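Local atomic coordinates of haloalkane dehalogenase (Mycobacterium rhodesiae, PDB entry 4MJ3), a protein that catalyses hydrolytic cleavage of the carbon-halogen bond in haloalkanes, releasing an alcohol and a halide ion. Residues S59-W64 and A194-P199; S87-S92 and A203-G208; G125-L130 and A146-P151; T152-P157 and I218-P223. All coordinates share one frame; numbering follows the deposited sequence. Where two conformers were deposited one is given.

Interaction 1: residues S59-W64 and A194-P199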
loop_
_atom_site.group_PDB
_atom_site.type_symbol
_atom_site.label_atom_id
_atom_site.label_comp_id
_atom_site.label_asym_id
_atom_site.label_seq_id
_atom_site.Cartn_x
_atom_site.Cartn_y
_atom_site.Cartn_z
ATOM N N SER A 59 -4.695 5.951 3.474
ATOM C CA SER A 59 -5.960 5.342 3.021
ATOM C C SER A 59 -6.878 6.286 2.237
ATOM O O SER A 59 -7.736 5.838 1.479
ATOM C CB SER A 59 -6.699 4.727 4.199
ATOM O OG SER A 59 -5.955 3.609 4.688
ATOM N N TYR A 60 -6.633 7.590 2.354
ATOM C CA TYR A 60 -7.266 8.603 1.520
ATOM C C TYR A 60 -7.164 8.283 0.030
ATOM O O TYR A 60 -8.086 8.581 -0.737
ATOM C CB TYR A 60 -6.689 9.985 1.800
ATOM C CG TYR A 60 -7.493 11.114 1.244
ATOM C CD1 TYR A 60 -8.660 11.504 1.877
ATOM C CD2 TYR A 60 -7.109 11.797 0.087
ATOM C CE1 TYR A 60 -9.418 12.557 1.400
ATOM C CE2 TYR A 60 -7.861 12.852 -0.397
ATOM C CZ TYR A 60 -9.026 13.217 0.250
ATOM O OH TYR A 60 -9.805 14.255 -0.202
ATOM N N LEU A 61 -6.047 7.675 -0.367
ATOM C CA LEU A 61 -5.818 7.235 -1.751
ATOM C C LEU A 61 -6.892 6.297 -2.304
ATOM O O LEU A 61 -7.116 6.261 -3.511
ATOM C CB LEU A 61 -4.439 6.557 -1.829
ATOM C CG LEU A 61 -3.957 6.011 -3.174
ATOM C CD1 LEU A 61 -3.915 7.120 -4.218
ATOM C CD2 LEU A 61 -2.583 5.386 -2.975
ATOM N N TYR A 62 -7.555 5.542 -1.414
ATOM C CA TYR A 62 -8.552 4.553 -1.799
ATOM C C TYR A 62 -9.985 5.109 -1.781
ATOM O O TYR A 62 -10.944 4.354 -1.999
ATOM C CB TYR A 62 -8.430 3.309 -0.923
ATOM C CG TYR A 62 -7.268 2.474 -1.352
ATOM C CD1 TYR A 62 -7.301 1.786 -2.543
ATOM C CD2 TYR A 62 -6.099 2.424 -0.590
ATOM C CE1 TYR A 62 -6.224 1.036 -2.968
ATOM C CE2 TYR A 62 -5.025 1.658 -0.995
ATOM C CZ TYR A 62 -5.080 0.987 -2.206
ATOM O OH TYR A 62 -4.015 0.209 -2.659
ATOM N N ARG A 63 -10.134 6.419 -1.587
ATOM C CA ARG A 63 -11.475 6.988 -1.410
ATOM C C ARG A 63 -12.417 6.819 -2.600
ATOM O O ARG A 63 -13.631 6.747 -2.405
ATOM C CB ARG A 63 -11.408 8.469 -1.016
ATOM C CG ARG A 63 -11.022 9.419 -2.144
ATOM C CD ARG A 63 -10.515 10.740 -1.579
ATOM N NE ARG A 63 -10.088 11.657 -2.631
ATOM C CZ ARG A 63 -8.948 11.574 -3.300
ATOM N NH1 ARG A 63 -8.081 10.583 -3.057
ATOM N NH2 ARG A 63 -8.670 12.469 -4.236
ATOM N N TRP A 64 -11.893 6.784 -3.817
ATOM C CA TRP A 64 -12.750 6.563 -4.983
ATOM C C TRP A 64 -13.135 5.089 -5.182
ATOM O O TRP A 64 -14.144 4.789 -5.822
ATOM C CB TRP A 64 -12.100 7.095 -6.266
ATOM C CG TRP A 64 -11.602 8.487 -6.197
ATOM C CD1 TRP A 64 -10.316 8.898 -6.364
ATOM C CD2 TRP A 64 -12.371 9.668 -5.956
ATOM N NE1 TRP A 64 -10.228 10.266 -6.236
ATOM C CE2 TRP A 64 -11.481 10.762 -6.000
ATOM C CE3 TRP A 64 -13.727 9.909 -5.718
ATOM C CZ2 TRP A 64 -11.899 12.086 -5.795
ATOM C CZ3 TRP A 64 -14.146 11.239 -5.512
ATOM C CH2 TRP A 64 -13.229 12.298 -5.552
ATOM N N ALA A 194 -3.718 18.935 0.015
ATOM C CA ALA A 194 -3.792 19.215 1.453
ATOM C C ALA A 194 -4.126 17.962 2.262
ATOM O O ALA A 194 -3.653 17.797 3.386
ATOM C CB ALA A 194 -4.813 20.300 1.727
ATOM N N ALA A 195 -4.959 17.088 1.695
ATOM C CA ALA A 195 -5.332 15.836 2.382
ATOM C C ALA A 195 -4.133 14.925 2.538
ATOM O O ALA A 195 -4.009 14.211 3.535
ATOM C CB ALA A 195 -6.460 15.131 1.643
ATOM N N TYR A 196 -3.229 14.943 1.561
ATOM C CA TYR A 196 -2.014 14.158 1.647
ATOM C C TYR A 196 -0.959 14.792 2.544
ATOM O O TYR A 196 -0.082 14.087 3.060
ATOM C CB TYR A 196 -1.444 13.881 0.259
ATOM C CG TYR A 196 -2.219 12.832 -0.500
ATOM C CD1 TYR A 196 -2.326 11.540 -0.008
ATOM C CD2 TYR A 196 -2.885 13.141 -1.683
ATOM C CE1 TYR A 196 -3.047 10.582 -0.683
ATOM C CE2 TYR A 196 -3.618 12.183 -2.367
ATOM C CZ TYR A 196 -3.684 10.906 -1.856
ATOM O OH TYR A 196 -4.398 9.946 -2.536
ATOM N N ASP A 197 -1.028 16.104 2.722
ATOM C CA ASP A 197 -0.148 16.800 3.662
ATOM C C ASP A 197 -0.670 16.764 5.094
ATOM O O ASP A 197 0.092 16.980 6.037
ATOM C CB ASP A 197 0.071 18.249 3.221
ATOM C CG ASP A 197 0.878 18.348 1.933
ATOM O OD1 ASP A 197 1.611 17.406 1.609
ATOM O OD2 ASP A 197 0.753 19.371 1.236
ATOM N N ALA A 198 -1.945 16.457 5.266
ATOM C CA ALA A 198 -2.592 16.488 6.590
ATOM C C ALA A 198 -1.849 15.659 7.652
ATOM O O ALA A 198 -1.685 16.128 8.772
ATOM C CB ALA A 198 -4.053 16.062 6.484
ATOM N N PRO A 199 -1.357 14.449 7.298
ATOM C CA PRO A 199 -0.615 13.685 8.307
ATOM C C PRO A 199 0.671 14.320 8.829
ATOM O O PRO A 199 1.184 13.882 9.866
ATOM C CB PRO A 199 -0.270 12.384 7.562
ATOM C CG PRO A 199 -1.317 12.271 6.508
ATOM C CD PRO A 199 -1.488 13.688 6.036
#

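Interaction 2: residues S87-S92 and A203-G208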
loop_
_atom_site.group_PDB
_atom_site.type_symbol
_atom_site.label_atom_id
_atom_site.label_comp_id
_atom_site.label_asym_id
_atom_site.label_seq_id
_atom_site.Cartn_x
_atom_site.Cartn_y
_atom_site.Cartn_z
ATOM N N SER A 87 -2.208 6.935 11.437
ATOM C CA SER A 87 -1.460 6.050 12.316
ATOM C C SER A 87 -0.359 6.807 13.063
ATOM O O SER A 87 0.053 7.902 12.658
ATOM C CB SER A 87 -0.875 4.863 11.556
ATOM O OG SER A 87 -1.903 3.991 11.059
ATOM N N ASP A 88 0.064 6.249 14.185
ATOM C CA ASP A 88 1.172 6.826 14.942
ATOM C C ASP A 88 2.480 6.794 14.150
ATOM O O ASP A 88 2.641 6.016 13.211
ATOM C CB ASP A 88 1.353 6.093 16.274
ATOM C CG ASP A 88 0.285 6.454 17.297
ATOM O OD1 ASP A 88 -0.489 7.403 17.054
ATOM O OD2 ASP A 88 0.238 5.783 18.359
ATOM N N LYS A 89 3.415 7.663 14.551
ATOM C CA LYS A 89 4.568 7.992 13.727
ATOM C C LYS A 89 5.849 8.057 14.578
ATOM O O LYS A 89 6.185 9.090 15.163
ATOM C CB LYS A 89 4.344 9.318 12.983
ATOM C CG LYS A 89 3.078 9.329 12.127
ATOM C CD LYS A 89 2.894 10.617 11.355
ATOM C CE LYS A 89 1.725 10.513 10.399
ATOM N NZ LYS A 89 0.438 10.262 11.093
ATOM N N PRO A 90 6.561 6.934 14.662
ATOM C CA PRO A 90 7.885 6.917 15.243
ATOM C C PRO A 90 8.737 8.075 14.684
ATOM O O PRO A 90 8.642 8.391 13.491
ATOM C CB PRO A 90 8.425 5.547 14.818
ATOM C CG PRO A 90 7.181 4.701 14.733
ATOM C CD PRO A 90 6.129 5.603 14.197
ATOM N N THR A 91 9.580 8.672 15.532
ATOM C CA THR A 91 10.300 9.878 15.175
ATOM C C THR A 91 11.663 9.652 14.540
ATOM O O THR A 91 12.229 10.583 13.989
ATOM C CB THR A 91 10.528 10.760 16.431
ATOM O OG1 THR A 91 11.234 9.992 17.396
ATOM C CG2 THR A 91 9.182 11.190 17.001
ATOM N N SER A 92 12.206 8.451 14.664
ATOM C CA SER A 92 13.544 8.184 14.128
ATOM C C SER A 92 13.445 7.372 12.856
ATOM O O SER A 92 12.712 6.396 12.795
ATOM C CB SER A 92 14.420 7.433 15.133
ATOM O OG SER A 92 15.667 7.107 14.522
ATOM N N ALA A 203 8.266 18.448 9.525
ATOM C CA ALA A 203 9.221 17.393 9.203
ATOM C C ALA A 203 9.388 16.356 10.300
ATOM O O ALA A 203 9.765 15.228 10.010
ATOM C CB ALA A 203 10.572 17.996 8.839
ATOM N N SER A 204 9.064 16.710 11.550
ATOM C CA SER A 204 9.242 15.771 12.668
ATOM C C SER A 204 8.323 14.554 12.543
ATOM O O SER A 204 8.627 13.496 13.108
ATOM C CB SER A 204 9.013 16.453 14.015
ATOM O OG SER A 204 7.661 16.789 14.181
ATOM N N TYR A 205 7.240 14.699 11.779
ATOM C CA TYR A 205 6.278 13.641 11.531
ATOM C C TYR A 205 6.616 12.785 10.293
ATOM O O TYR A 205 5.861 11.866 9.971
ATOM C CB TYR A 205 4.876 14.222 11.324
ATOM C CG TYR A 205 4.277 14.890 12.521
ATOM C CD1 TYR A 205 4.619 16.198 12.844
ATOM C CD2 TYR A 205 3.398 14.222 13.346
ATOM C CE1 TYR A 205 4.063 16.822 13.951
ATOM C CE2 TYR A 205 2.820 14.841 14.448
ATOM C CZ TYR A 205 3.156 16.135 14.739
ATOM O OH TYR A 205 2.609 16.758 15.853
ATOM N N GLN A 206 7.716 13.089 9.606
ATOM C CA GLN A 206 7.973 12.512 8.284
ATOM C C GLN A 206 9.114 11.494 8.228
ATOM O O GLN A 206 9.579 11.175 7.154
ATOM C CB GLN A 206 8.239 13.638 7.266
ATOM C CG GLN A 206 7.043 14.534 7.004
ATOM C CD GLN A 206 7.342 15.565 5.935
ATOM O OE1 GLN A 206 8.428 16.153 5.916
ATOM N NE2 GLN A 206 6.397 15.776 5.033
ATOM N N ALA A 207 9.577 10.998 9.373
ATOM C CA ALA A 207 10.679 10.057 9.382
ATOM C C ALA A 207 10.367 8.805 8.568
ATOM O O ALA A 207 11.249 8.290 7.883
ATOM C CB ALA A 207 11.081 9.696 10.809
ATOM N N GLY A 208 9.128 8.320 8.657
ATOM C CA GLY A 208 8.707 7.128 7.910
ATOM C C GLY A 208 8.676 7.415 6.417
ATOM O O GLY A 208 9.114 6.608 5.606
HETATM O O HOH W 1 8.301 10.940 12.085
HETATM O O HOH W 2 11.105 13.093 14.050
#

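Interaction 3: residues G125-L130 and A146-P151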
loop_
_atom_site.group_PDB
_atom_site.type_symbol
_atom_site.label_atom_id
_atom_site.label_comp_id
_atom_site.label_asym_id
_atom_site.label_seq_id
_atom_site.Cartn_x
_atom_site.Cartn_y
_atom_site.Cartn_z
ATOM N N GLY A 125 2.459 -0.698 -0.348
ATOM C CA GLY A 125 1.348 -1.556 0.043
ATOM C C GLY A 125 1.563 -2.983 -0.446
ATOM O O GLY A 125 1.245 -3.943 0.256
ATOM N N GLY A 126 2.132 -3.118 -1.639
ATOM C CA GLY A 126 2.477 -4.425 -2.185
ATOM C C GLY A 126 3.832 -4.960 -1.743
ATOM O O GLY A 126 3.983 -6.173 -1.567
ATOM N N LEU A 127 4.841 -4.120 -1.591
ATOM C CA LEU A 127 6.121 -4.619 -1.054
ATOM C C LEU A 127 5.877 -5.289 0.300
ATOM O O LEU A 127 6.460 -6.319 0.610
ATOM C CB LEU A 127 7.172 -3.534 -0.924
ATOM C CG LEU A 127 7.992 -3.251 -2.177
ATOM C CD1 LEU A 127 7.183 -2.462 -3.201
ATOM C CD2 LEU A 127 9.258 -2.504 -1.825
ATOM N N ILE A 128 4.975 -4.702 1.089
ATOM C CA ILE A 128 4.596 -5.277 2.384
ATOM C C ILE A 128 3.558 -6.377 2.209
ATOM O O ILE A 128 3.750 -7.498 2.686
ATOM C CB ILE A 128 4.083 -4.179 3.337
ATOM C CG1 ILE A 128 5.229 -3.233 3.689
ATOM C CG2 ILE A 128 3.497 -4.793 4.594
ATOM C CD1 ILE A 128 4.784 -1.866 4.119
ATOM N N GLY A 129 2.494 -6.075 1.480
ATOM C CA GLY A 129 1.395 -7.016 1.294
ATOM C C GLY A 129 1.777 -8.317 0.606
ATOM O O GLY A 129 1.369 -9.400 1.055
ATOM N N LEU A 130 2.571 -8.244 -0.465
ATOM C CA LEU A 130 2.983 -9.456 -1.172
ATOM C C LEU A 130 3.925 -10.311 -0.311
ATOM O O LEU A 130 3.892 -11.549 -0.371
ATOM C CB LEU A 130 3.635 -9.126 -2.514
ATOM C CG LEU A 130 2.733 -8.470 -3.560
ATOM C CD1 LEU A 130 3.572 -7.980 -4.729
ATOM C CD2 LEU A 130 1.661 -9.429 -4.034
ATOM N N ALA A 146 -1.192 -3.997 -8.272
ATOM C CA ALA A 146 -1.272 -2.843 -9.158
ATOM C C ALA A 146 -0.129 -1.883 -8.890
ATOM O O ALA A 146 -0.087 -1.239 -7.836
ATOM C CB ALA A 146 -2.601 -2.128 -8.955
ATOM N N ASN A 147 0.783 -1.761 -9.854
ATOM C CA ASN A 147 1.905 -0.830 -9.747
ATOM C C ASN A 147 2.678 -1.074 -8.466
ATOM O O ASN A 147 2.795 -0.191 -7.590
ATOM C CB ASN A 147 1.436 0.621 -9.848
ATOM C CG ASN A 147 0.847 0.954 -11.207
ATOM O OD1 ASN A 147 0.896 0.151 -12.138
ATOM N ND2 ASN A 147 0.317 2.168 -11.322
ATOM N N THR A 148 3.219 -2.282 -8.383
ATOM C CA THR A 148 3.951 -2.710 -7.205
ATOM C C THR A 148 4.918 -3.825 -7.606
ATOM O O THR A 148 5.011 -4.166 -8.787
ATOM C CB THR A 148 2.980 -3.163 -6.096
ATOM O OG1 THR A 148 3.708 -3.340 -4.872
ATOM C CG2 THR A 148 2.260 -4.446 -6.465
HETATM N N MSE A 149 5.635 -4.368 -6.628
HETATM C CA MSE A 149 6.554 -5.511 -6.840
HETATM C C MSE A 149 6.969 -6.062 -5.504
HETATM O O MSE A 149 6.624 -5.508 -4.451
HETATM C CB MSE A 149 7.846 -5.195 -7.583
HETATM C CG MSE A 149 8.025 -6.092 -8.820
HETATM SE SE MSE A 149 8.209 -8.067 -8.778
HETATM C CE MSE A 149 10.057 -8.055 -9.427
ATOM N N LEU A 150 7.727 -7.150 -5.552
ATOM C CA LEU A 150 8.353 -7.738 -4.367
ATOM C C LEU A 150 9.834 -7.917 -4.664
ATOM O O LEU A 150 10.256 -8.993 -5.085
ATOM C CB LEU A 150 7.707 -9.054 -3.960
ATOM C CG LEU A 150 8.276 -9.756 -2.713
ATOM C CD1 LEU A 150 8.408 -8.816 -1.523
ATOM C CD2 LEU A 150 7.447 -10.956 -2.310
ATOM N N PRO A 151 10.624 -6.858 -4.502
ATOM C CA PRO A 151 12.042 -6.980 -4.850
ATOM C C PRO A 151 12.837 -7.700 -3.780
ATOM O O PRO A 151 12.637 -7.484 -2.592
ATOM C CB PRO A 151 12.513 -5.525 -4.967
ATOM C CG PRO A 151 11.475 -4.705 -4.286
ATOM C CD PRO A 151 10.330 -5.562 -3.871
#

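Interaction 4: residues T152-P157 and I218-P223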
loop_
_atom_site.group_PDB
_atom_site.type_symbol
_atom_site.label_atom_id
_atom_site.label_comp_id
_atom_site.label_asym_id
_atom_site.label_seq_id
_atom_site.Cartn_x
_atom_site.Cartn_y
_atom_site.Cartn_z
ATOM N N THR A 152 13.797 -8.497 -4.208
ATOM C CA THR A 152 14.677 -9.198 -3.279
ATOM C C THR A 152 16.009 -8.483 -3.090
ATOM O O THR A 152 16.757 -8.825 -2.186
ATOM C CB THR A 152 14.960 -10.599 -3.822
ATOM O OG1 THR A 152 15.507 -10.484 -5.136
ATOM C CG2 THR A 152 13.672 -11.438 -3.878
ATOM N N GLY A 153 16.307 -7.534 -3.980
ATOM C CA GLY A 153 17.610 -6.902 -4.057
ATOM C C GLY A 153 18.499 -7.512 -5.131
ATOM O O GLY A 153 19.619 -7.061 -5.366
ATOM N N ASP A 154 18.011 -8.547 -5.796
ATOM C CA ASP A 154 18.808 -9.234 -6.798
ATOM C C ASP A 154 18.786 -8.600 -8.180
ATOM O O ASP A 154 19.648 -8.912 -8.989
ATOM C CB ASP A 154 18.388 -10.698 -6.867
ATOM C CG ASP A 154 18.758 -11.441 -5.599
ATOM O OD1 ASP A 154 19.956 -11.417 -5.227
ATOM O OD2 ASP A 154 17.881 -12.069 -4.969
ATOM N N HIS A 155 17.827 -7.700 -8.438
ATOM C CA HIS A 155 17.679 -7.068 -9.746
ATOM C C HIS A 155 17.703 -5.540 -9.634
ATOM O O HIS A 155 17.249 -4.998 -8.658
ATOM C CB HIS A 155 16.375 -7.555 -10.396
ATOM C CG HIS A 155 16.342 -9.038 -10.574
ATOM N ND1 HIS A 155 17.060 -9.681 -11.558
ATOM C CD2 HIS A 155 15.754 -10.010 -9.840
ATOM C CE1 HIS A 155 16.907 -10.986 -11.431
ATOM N NE2 HIS A 155 16.116 -11.213 -10.397
ATOM N N HIS A 156 18.275 -4.876 -10.638
ATOM C CA HIS A 156 18.348 -3.409 -10.700
ATOM C C HIS A 156 16.922 -2.865 -10.708
ATOM O O HIS A 156 16.088 -3.363 -11.444
ATOM C CB HIS A 156 19.091 -2.991 -11.973
ATOM C CG HIS A 156 19.464 -1.541 -12.022
ATOM N ND1 HIS A 156 18.641 -0.581 -12.565
ATOM C CD2 HIS A 156 20.568 -0.888 -11.584
ATOM C CE1 HIS A 156 19.219 0.602 -12.464
ATOM N NE2 HIS A 156 20.394 0.444 -11.879
ATOM N N PRO A 157 16.625 -1.846 -9.876
ATOM C CA PRO A 157 15.253 -1.355 -9.741
ATOM C C PRO A 157 14.780 -0.451 -10.891
ATOM O O PRO A 157 13.608 -0.106 -10.940
ATOM C CB PRO A 157 15.315 -0.538 -8.435
ATOM C CG PRO A 157 16.709 0.009 -8.439
ATOM C CD PRO A 157 17.570 -1.082 -9.028
ATOM N N ILE A 218 17.719 -2.961 -3.312
ATOM C CA ILE A 218 18.296 -2.733 -4.639
ATOM C C ILE A 218 19.647 -3.420 -4.785
ATOM O O ILE A 218 20.309 -3.258 -5.802
ATOM C CB ILE A 218 18.406 -1.224 -4.976
ATOM C CG1 ILE A 218 19.387 -0.507 -4.040
ATOM C CG2 ILE A 218 17.019 -0.564 -4.901
ATOM C CD1 ILE A 218 19.570 0.962 -4.353
ATOM N N SER A 219 20.049 -4.159 -3.758
ATOM C CA SER A 219 21.281 -4.917 -3.763
ATOM C C SER A 219 21.098 -6.130 -2.861
ATOM O O SER A 219 20.296 -6.078 -1.940
ATOM C CB SER A 219 22.390 -4.011 -3.213
ATOM O OG SER A 219 23.488 -4.751 -2.724
ATOM N N PRO A 220 21.857 -7.220 -3.106
ATOM C CA PRO A 220 21.610 -8.450 -2.348
ATOM C C PRO A 220 22.159 -8.476 -0.916
ATOM O O PRO A 220 22.006 -9.473 -0.230
ATOM C CB PRO A 220 22.247 -9.526 -3.217
ATOM C CG PRO A 220 23.305 -8.817 -3.984
ATOM C CD PRO A 220 22.778 -7.441 -4.236
ATOM N N ASP A 221 22.759 -7.388 -0.456
ATOM C CA ASP A 221 23.157 -7.268 0.947
ATOM C C ASP A 221 22.114 -6.482 1.751
ATOM O O ASP A 221 22.372 -6.085 2.885
ATOM C CB ASP A 221 24.542 -6.624 1.046
ATOM C CG ASP A 221 24.574 -5.211 0.534
ATOM O OD1 ASP A 221 23.685 -4.841 -0.256
ATOM O OD2 ASP A 221 25.458 -4.433 0.932
ATOM N N ASP A 222 20.944 -6.253 1.171
ATOM C CA ASP A 222 19.888 -5.549 1.877
ATOM C C ASP A 222 19.453 -6.370 3.087
ATOM O O ASP A 222 19.385 -7.593 3.013
ATOM C CB ASP A 222 18.693 -5.274 0.935
ATOM C CG ASP A 222 17.709 -4.312 1.521
ATOM O OD1 ASP A 222 16.873 -4.749 2.349
ATOM O OD2 ASP A 222 17.799 -3.104 1.193
ATOM N N PRO A 223 19.095 -5.700 4.198
ATOM C CA PRO A 223 18.619 -6.456 5.366
ATOM C C PRO A 223 17.357 -7.288 5.090
ATOM O O PRO A 223 17.156 -8.310 5.742
ATOM C CB PRO A 223 18.379 -5.376 6.433
ATOM C CG PRO A 223 18.407 -4.095 5.715
ATOM C CD PRO A 223 19.242 -4.272 4.494
#

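Interaction 1: residues S59-W64 and A194-P199
Tyr196 lays a ring face against the edge of Tyr60 and sets its hydroxyl on Leu61, reaching from helix 190-197 to the loop after strand 48-52. From CB, CG stands anti to the carbonyl carbon (chi1 -75°), which carries the ring toward Tyr60 and Leu61. Tyr60 CD2 lies 4.0 Å from Tyr196 CZ in a T-shaped pair, centroids 5.7 Å apart and planes at 89°. At the tip, Tyr196 OH lies 3.2 Å from Leu61 CA and 3.3 Å from Leu61 CD1, and its polar partner is Glu284 OE2. Outside the two segments, Glu284 of helix 282-300 also pairs with Arg63 in a salt bridge. Tyr60 is itself sandwiched. Ala195 CB sits over one face, 3.6 Å from the ring centroid in a CH-pi contact, while Arg63 CD covers the opposite face. The guanidinium is held in turn by Arg63 NH1 donating to Tyr60 O at 3.1 Å; that oxygen also accepts from Arg63 N, which comes from the other face of the carbonyl plane. Tyr60 OH bonds to Pro15 O. The arrangement is a buried T-shaped tyrosine pair joining helix 190-197, probably part of the cap of haloalkane dehalogenases, to a loop of the alpha/beta hydrolase core.

Interaction 2: residues S87-S92 and A203-G208
Lys89 faces Tyr205 and Thr91 faces Ala207, the two backbones advancing in step with CA atoms 6.3 Å apart in the first pair and 5.8 Å in the second. Residues 89-90 form a short strand, whereas 203-205 make a 3-10 turn followed by Gln206 at the N-cap position of helix 207-211. No direct hydrogen bond crosses the contact; two waters do that work. One gives its protons to Pro90 O and Ser204 O and accepts from Ala207 N at 3.0 Å, tying the first turn of the helix to the strand. The other donates to Thr91 O and, at 2.7 Å, to Ser204 O, so this carbonyl is gripped by both waters. Among the side chains, Lys89 passes its aliphatic part across Tyr205 at about a right angle. Its CD comes within 3.5 Å of Tyr205 O and meets the tyrosine ring at the edge, near its plane. The chain then bends at chi4 (61°), turning NZ back to donate to Ser87 O at 2.9 Å, nearly in line with the carbonyl; Gly85 O and Thr6 OG1 also bind the ammonium. Ala207 points its CB at the residues just past the strand, 3.5 Å from Thr91 O. The water-bridged contact thus joins the alpha/beta hydrolase core to the start of helix 207-211, probably in the cap. Strand 89-90 pairs antiparallel with strand 3-4, whose Leu4 touches Thr91, Ser204 and Tyr205, while Gln206 NE2 is hydrogen-bonded to Phe174 O.

Interaction 3: residues G125-L130 and A146-P151
Gly126 and Leu127 lie against Thr148, Met149 and Leu150 where a beta-alpha-beta crossover of the alpha/beta hydrolase fold ends: helix 124-135 links the parallel neighbours 117-121 and 140-145, and residues 146-151 continue from the second strand past the start of the helix. The turn before this helix is where the family carries its nucleophile elbow. Close approach comes first. With no side chain in the way, Gly126 CA lets Thr148 OG1 in to 3.1 Å. The hydroxyl is anti to the backbone N (chi1 -169°) and is hydrogen-bonded to Asp123 O, in the turn just before the helix. Apolar packing follows. Leu127 spreads over the loop, its CG 3.7 Å from Pro151 CD and its CD2 beside the same proline ring, the two side chains crossing at about a right angle. A turn further on, Leu130 CB meets Leu150 CD2 at 4.2 Å, and Leu130 CD1 packs by Thr148 CG2. Helices 225-235 and 256-263 both touch Leu130, and the former also touches Leu150. No hydrogen bond spans the two segments, and the contact buries Met149 N and Met149 O without a polar partner. That carbonyl instead rests among carbons: Leu127 CA offers a CA-H...O contact at 3.5 Å, and Leu127 CD1 stands 3.3 Å from Met149 O.

Interaction 4: residues T152-P157 and I218-P223
Gly153 lays its carbonyl against the backbone of Ser219 and Pro220. Gly153 O is 3.1 Å from Ser219 C and 3.4 Å from Pro220 CD; no hydrogen bond results, since Ser219 N is badly angled and Pro220 N has no hydrogen. In return, Gly153 CA makes a CA-H...O contact with Ser219 O at 3.5 Å. A CB on Gly153 would run into Ser219 O, and the positive phi (98°) is one glycine adopts readily. Beside this, Pro157 CG meets Ile218 CG2 at 3.6 Å, an apolar contact. On the other flank Asp154 OD1 touches Pro220 CB at 3.6 Å. In this family the cap is inserted after the strand matching 140-145, so the two loops are probably where the chain enters and leaves it, toward helix 159-170 and helix 225-235. Thr152 shapes the first loop as an ST turn: its OG1 accepts from Asp154 N at 3.2 Å and donates to Asp154 OD2, which it meets from above the carboxylate plane. A type I turn from Ser219 to Asp222 shapes the second, closed by Asp222 N to Ser219 O. Further out, Arg229 of helix 225-235 forms a salt bridge with Asp154 and touches both Thr152 and Pro220, while Asp222 OD1 caps Ala224 N.

How the interactions relate
All four contacts lie in one alpha/beta hydrolase fold; interactions 1 and 2 probably join core to cap, while interaction 3 lies within the core. Interactions 1 and 2 are neighbours, centres about 17 Å apart: helices 190-197 and 207-211 follow each other, and Pro199 O lies 3.5 Å from Lys89 CE. Interaction 3 is the most central and is nested, along the chain, inside the loops closed by both. Its second segment runs straight into interaction 4, about 15 Å away between centres. The segments of interactions 1 and 4 alternate in sequence. The region after strand 140-145 meets the rest at places as far apart as these two, with centres about 30 Å apart on opposite sides of the chain's centre.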